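Local atomic coordinates of proximal thread matrix protein 1 (PDB entry 4CN9), a protein that binds collagen in the matrix of the mussel byssus and carries zinc in the MIDAS motif of a von Willebrand factor type A domain. Residues L59-S63 and Y74-K78; G102-F106 and I129-P134. Residues are numbered along the deposited sequence.

Contact 1: residues L59-S63 and Y74-K78; sequences LFDDS and YQMMK. With ZN (zinc ion), chain C.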
loop_
_atom_site.group_PDB
_atom_site.type_symbol
_atom_site.label_atom_id
_atom_site.label_comp_id
_atom_site.label_asym_id
_atom_site.label_seq_id
_atom_site.Cartn_x
_atom_site.Cartn_y
_atom_site.Cartn_z
ATOM N N LEU A 59 -3.140 -14.964 9.200
ATOM C CA LEU A 59 -4.393 -15.502 8.676
ATOM C C LEU A 59 -4.028 -16.636 7.724
ATOM O O LEU A 59 -3.454 -16.415 6.652
ATOM C CB LEU A 59 -5.145 -14.370 7.965
ATOM C CG LEU A 59 -6.661 -14.355 7.784
ATOM C CD1 LEU A 59 -7.444 -14.900 8.976
ATOM C CD2 LEU A 59 -7.063 -12.913 7.504
ATOM N N PHE A 60 -4.339 -17.848 8.159
ATOM C CA PHE A 60 -3.780 -19.095 7.653
ATOM C C PHE A 60 -4.907 -19.850 6.931
ATOM O O PHE A 60 -5.836 -20.316 7.578
ATOM C CB PHE A 60 -3.284 -19.861 8.896
ATOM C CG PHE A 60 -2.549 -21.143 8.618
ATOM C CD1 PHE A 60 -3.219 -22.287 8.178
ATOM C CD2 PHE A 60 -1.184 -21.222 8.860
ATOM C CE1 PHE A 60 -2.526 -23.463 7.963
ATOM C CE2 PHE A 60 -0.484 -22.401 8.643
ATOM C CZ PHE A 60 -1.147 -23.518 8.204
ATOM N N ASP A 61 -4.829 -19.938 5.597
ATOM C CA ASP A 61 -5.802 -20.669 4.762
ATOM C C ASP A 61 -5.771 -22.155 5.138
ATOM O O ASP A 61 -4.706 -22.777 5.060
ATOM C CB ASP A 61 -5.415 -20.452 3.290
ATOM C CG ASP A 61 -6.387 -21.089 2.271
ATOM O OD1 ASP A 61 -6.994 -22.155 2.520
ATOM O OD2 ASP A 61 -6.503 -20.506 1.171
ATOM N N ASP A 62 -6.906 -22.715 5.594
ATOM C CA ASP A 62 -6.968 -24.169 5.837
ATOM C C ASP A 62 -8.003 -24.870 4.962
ATOM O O ASP A 62 -8.655 -25.814 5.388
ATOM C CB ASP A 62 -7.100 -24.533 7.338
ATOM C CG ASP A 62 -8.423 -24.098 7.977
ATOM O OD1 ASP A 62 -9.217 -23.342 7.377
ATOM O OD2 ASP A 62 -8.656 -24.529 9.130
ATOM N N SER A 63 -8.104 -24.416 3.715
ATOM C CA SER A 63 -8.971 -25.040 2.709
ATOM C C SER A 63 -8.438 -26.399 2.250
ATOM O O SER A 63 -7.230 -26.652 2.264
ATOM C CB SER A 63 -9.138 -24.124 1.479
ATOM O OG SER A 63 -7.906 -23.909 0.784
ATOM N N TYR A 74 0.818 -28.387 4.569
ATOM C CA TYR A 74 0.523 -27.728 5.845
ATOM C C TYR A 74 1.760 -27.631 6.725
ATOM O O TYR A 74 1.955 -26.637 7.425
ATOM C CB TYR A 74 -0.594 -28.438 6.614
ATOM C CG TYR A 74 -1.985 -28.119 6.121
ATOM C CD1 TYR A 74 -2.403 -26.795 5.954
ATOM C CD2 TYR A 74 -2.889 -29.141 5.817
ATOM C CE1 TYR A 74 -3.685 -26.502 5.498
ATOM C CE2 TYR A 74 -4.170 -28.853 5.354
ATOM C CZ TYR A 74 -4.561 -27.529 5.200
ATOM O OH TYR A 74 -5.836 -27.231 4.751
ATOM N N GLN A 75 2.589 -28.670 6.714
ATOM C CA GLN A 75 3.814 -28.628 7.511
ATOM C C GLN A 75 4.734 -27.497 7.044
ATOM O O GLN A 75 5.366 -26.829 7.863
ATOM C CB GLN A 75 4.559 -29.967 7.472
ATOM C CG GLN A 75 5.680 -30.040 8.491
ATOM C CD GLN A 75 5.223 -29.646 9.889
ATOM O OE1 GLN A 75 4.334 -30.270 10.463
ATOM N NE2 GLN A 75 5.814 -28.590 10.430
ATOM N N MET A 76 4.804 -27.290 5.733
ATOM C CA MET A 76 5.634 -26.239 5.165
ATOM C C MET A 76 5.084 -24.865 5.506
ATOM O O MET A 76 5.846 -23.923 5.729
ATOM C CB MET A 76 5.748 -26.403 3.645
ATOM C CG MET A 76 6.516 -27.659 3.243
ATOM S SD MET A 76 6.850 -27.821 1.480
ATOM C CE MET A 76 7.869 -29.295 1.497
ATOM N N MET A 77 3.760 -24.747 5.543
ATOM C CA MET A 77 3.133 -23.491 5.950
ATOM C C MET A 77 3.456 -23.224 7.404
ATOM O O MET A 77 3.808 -22.114 7.773
ATOM C CB MET A 77 1.614 -23.545 5.752
ATOM C CG MET A 77 1.191 -23.549 4.312
ATOM S SD MET A 77 -0.602 -23.739 4.097
ATOM C CE MET A 77 -1.143 -22.125 4.719
ATOM N N LYS A 78 3.360 -24.256 8.235
ATOM C CA LYS A 78 3.619 -24.102 9.657
ATOM C C LYS A 78 5.059 -23.672 9.900
ATOM O O LYS A 78 5.338 -22.803 10.736
ATOM C CB LYS A 78 3.343 -25.412 10.392
ATOM C CG LYS A 78 1.877 -25.723 10.538
ATOM C CD LYS A 78 1.652 -27.056 11.190
ATOM C CE LYS A 78 0.174 -27.264 11.478
ATOM N NZ LYS A 78 -0.063 -28.463 12.299
HETATM ZN ZN ZN C . -7.715 -23.379 -1.310
HETATM O O HOH W 1 -8.168 -21.434 -0.722
HETATM O O HOH W 2 -9.691 -23.914 -1.676
HETATM O O HOH W 3 -7.698 -22.940 -3.378
#
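Strand 59-61 and helix 74-78 run almost antiparallel, their N-to-C directions 167° apart and their axes 10.5 Å apart at closest approach; Phe60 CA lies 8.4 Å from Met77 CA, and Asp62 CA 8.3 Å from Tyr74 CA. The Phe60 ring fills the gap. Met77 CE sits over its face, 3.8 Å from the centroid and 12° off the normal, a CH-pi contact, with SD obliquely 4.7 Å from that centroid, a Met-aromatic contact. At the ring edge Phe60 CE1 meets Tyr74 CD1 at 3.9 Å. Farther along, Tyr74 OH comes 2.9 Å from Ser63 O, while its hydrogen-bond partner is Asn136. At the strand end, Asp61 OD1 accepts from Ser63 N (2.8 Å), an Asx turn, and from Ser63 OG (2.6 Å). That OG binds zinc at 2.2 Å; Asp61 OD2 reaches the metal only through water 1 (2.7 Å). Asp61, Ser63 and Ser65 are the DxSxS residues of the MIDAS; Ser65, Asp174 and waters 1-3 complete the zinc shell. Strand 54-61 is central in the Rossmann-like vWA sheet, between strands 100-106 and 166-173; helix 73-85 covers the Phe60 side, helix 142-153 packs on Leu59, and helix 64-69 touches Asp61, Tyr74 and Met77.

Contact 2: residues G102-F106 and I129-P134; sequences GVVQF and IQDMVP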
loop_
_atom_site.group_PDB
_atom_site.type_symbol
_atom_site.label_atom_id
_atom_site.label_comp_id
_atom_site.label_asym_id
_atom_site.label_seq_id
_atom_site.Cartn_x
_atom_site.Cartn_y
_atom_site.Cartn_z
ATOM N N GLY A 102 -0.428 -14.143 17.082
ATOM C CA GLY A 102 -1.626 -14.963 17.060
ATOM C C GLY A 102 -1.887 -15.547 15.676
ATOM O O GLY A 102 -1.409 -15.034 14.661
ATOM N N VAL A 103 -2.660 -16.625 15.627
ATOM C CA VAL A 103 -2.946 -17.278 14.364
ATOM C C VAL A 103 -4.417 -17.594 14.263
ATOM O O VAL A 103 -5.022 -18.147 15.193
ATOM C CB VAL A 103 -2.158 -18.571 14.202
ATOM C CG1 VAL A 103 -2.564 -19.273 12.912
ATOM C CG2 VAL A 103 -0.668 -18.287 14.212
ATOM N N VAL A 104 -4.973 -17.245 13.111
ATOM C CA VAL A 104 -6.374 -17.450 12.805
ATOM C C VAL A 104 -6.486 -18.259 11.523
ATOM O O VAL A 104 -5.914 -17.880 10.488
ATOM C CB VAL A 104 -7.049 -16.084 12.609
ATOM C CG1 VAL A 104 -8.453 -16.239 12.047
ATOM C CG2 VAL A 104 -7.039 -15.318 13.927
ATOM N N GLN A 105 -7.182 -19.393 11.597
ATOM C CA GLN A 105 -7.398 -20.249 10.425
ATOM C C GLN A 105 -8.680 -19.831 9.721
ATOM O O GLN A 105 -9.656 -19.448 10.364
ATOM C CB GLN A 105 -7.499 -21.731 10.824
ATOM C CG GLN A 105 -6.307 -22.273 11.578
ATOM C CD GLN A 105 -6.609 -23.574 12.361
ATOM O OE1 GLN A 105 -6.249 -23.703 13.531
ATOM N NE2 GLN A 105 -7.252 -24.527 11.711
ATOM N N PHE A 106 -8.687 -19.905 8.399
ATOM C CA PHE A 106 -9.877 -19.540 7.639
ATOM C C PHE A 106 -10.005 -20.386 6.378
ATOM O O PHE A 106 -9.003 -20.694 5.707
ATOM C CB PHE A 106 -9.852 -18.045 7.269
ATOM C CG PHE A 106 -9.019 -17.739 6.045
ATOM C CD1 PHE A 106 -7.648 -17.526 6.152
ATOM C CD2 PHE A 106 -9.606 -17.695 4.790
ATOM C CE1 PHE A 106 -6.875 -17.276 5.018
ATOM C CE2 PHE A 106 -8.844 -17.450 3.649
ATOM C CZ PHE A 106 -7.482 -17.236 3.763
ATOM N N ILE A 129 1.727 -23.268 16.966
ATOM C CA ILE A 129 1.628 -23.382 15.511
ATOM C C ILE A 129 1.665 -24.854 15.080
ATOM O O ILE A 129 0.848 -25.311 14.260
ATOM C CB ILE A 129 2.770 -22.609 14.838
ATOM C CG1 ILE A 129 2.565 -21.096 15.022
ATOM C CG2 ILE A 129 2.874 -22.962 13.362
ATOM C CD1 ILE A 129 3.820 -20.292 14.807
ATOM N N GLN A 130 2.604 -25.605 15.650
ATOM C CA GLN A 130 2.738 -27.019 15.320
ATOM C C GLN A 130 1.462 -27.809 15.655
ATOM O O GLN A 130 1.066 -28.727 14.926
ATOM C CB GLN A 130 3.944 -27.628 16.053
ATOM C CG GLN A 130 4.230 -29.060 15.636
ATOM C CD GLN A 130 4.372 -29.197 14.128
ATOM O OE1 GLN A 130 5.005 -28.371 13.477
ATOM N NE2 GLN A 130 3.768 -30.236 13.565
ATOM N N ASP A 131 0.814 -27.436 16.750
ATOM C CA ASP A 131 -0.350 -28.155 17.245
ATOM C C ASP A 131 -1.644 -27.791 16.530
ATOM O O ASP A 131 -2.680 -28.382 16.807
ATOM C CB ASP A 131 -0.543 -27.893 18.737
ATOM C CG ASP A 131 0.467 -28.626 19.595
ATOM O OD1 ASP A 131 1.118 -29.566 19.089
ATOM O OD2 ASP A 131 0.607 -28.250 20.773
ATOM N N MET A 132 -1.598 -26.822 15.624
ATOM C CA MET A 132 -2.799 -26.437 14.884
ATOM C C MET A 132 -3.318 -27.590 14.065
ATOM O O MET A 132 -2.545 -28.296 13.417
ATOM C CB MET A 132 -2.516 -25.300 13.909
ATOM C CG MET A 132 -2.225 -23.961 14.510
ATOM S SD MET A 132 -1.586 -22.888 13.189
ATOM C CE MET A 132 -3.033 -22.812 12.141
ATOM N N VAL A 133 -4.639 -27.729 14.047
ATOM C CA VAL A 133 -5.315 -28.719 13.235
ATOM C C VAL A 133 -6.084 -28.046 12.094
ATOM O O VAL A 133 -7.124 -27.431 12.333
ATOM C CB VAL A 133 -6.324 -29.519 14.091
ATOM C CG1 VAL A 133 -6.969 -30.626 13.254
ATOM C CG2 VAL A 133 -5.641 -30.085 15.320
ATOM N N PRO A 134 -5.578 -28.156 10.850
ATOM C CA PRO A 134 -6.305 -27.593 9.712
ATOM C C PRO A 134 -7.644 -28.269 9.534
ATOM O O PRO A 134 -7.750 -29.483 9.731
ATOM C CB PRO A 134 -5.399 -27.917 8.518
ATOM C CG PRO A 134 -4.051 -28.076 9.109
ATOM C CD PRO A 134 -4.307 -28.756 10.420
HETATM O O HOH W 4 -6.210 -25.538 15.305
#
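Apolar packing joins strand 100-106 of the vWA sheet to the end of helix 122-130 and the turn after it, on the face that helix 73-85 also covers. Met132 points toward the strand, and its CE lies 3.7 Å from Val103 CG1 and 3.4 Å from Gln105 CG, so its methyl end touches two side chains on the same side of the strand. Val103 also meets the helix, more loosely, with CG2 4.4 Å from Ile129 CG1. The polar part belongs to Gln105. Its NE2 donates to Val133 O (3.0 Å, 148°), and its OE1 accepts from water 4 at 2.6 Å, which accepts from Val133 N at 3.0 Å. The amide thus engages both backbone groups of Val133, one through water, while the Val133 side chain points away. The same NE2 also donates to Asp62, its strongest partner. A buried glutamine thus finds partners at both ends of its amide, and the turn is held to the strand through main-chain atoms at Val133 and side-chain fit at Met132.

Contacts 1 and 2 lie in one vWA domain, their centres about 7 Å apart, and share a sheet in which strands 54-61 and 100-106 are parallel neighbours, paired by a probable hydrogen bond from Phe60 N to Val104 O (2.8 Å). Between helix 73-85 and the residues after helix 122-130, Lys78 NZ reaches Met132 O at 2.7 Å, another probable hydrogen bond, and Tyr74 CZ packs on Pro134 CB at 3.4 Å, so residues 132-134 border both helix 73-85 and strand 100-106. Contact 1 includes the MIDAS zinc ligand Ser63; contact 2 stands back from the ion, the side chain of Pro134 being about 11 Å from it, and approaches the site through the Gln105-Asp62 hydrogen bond.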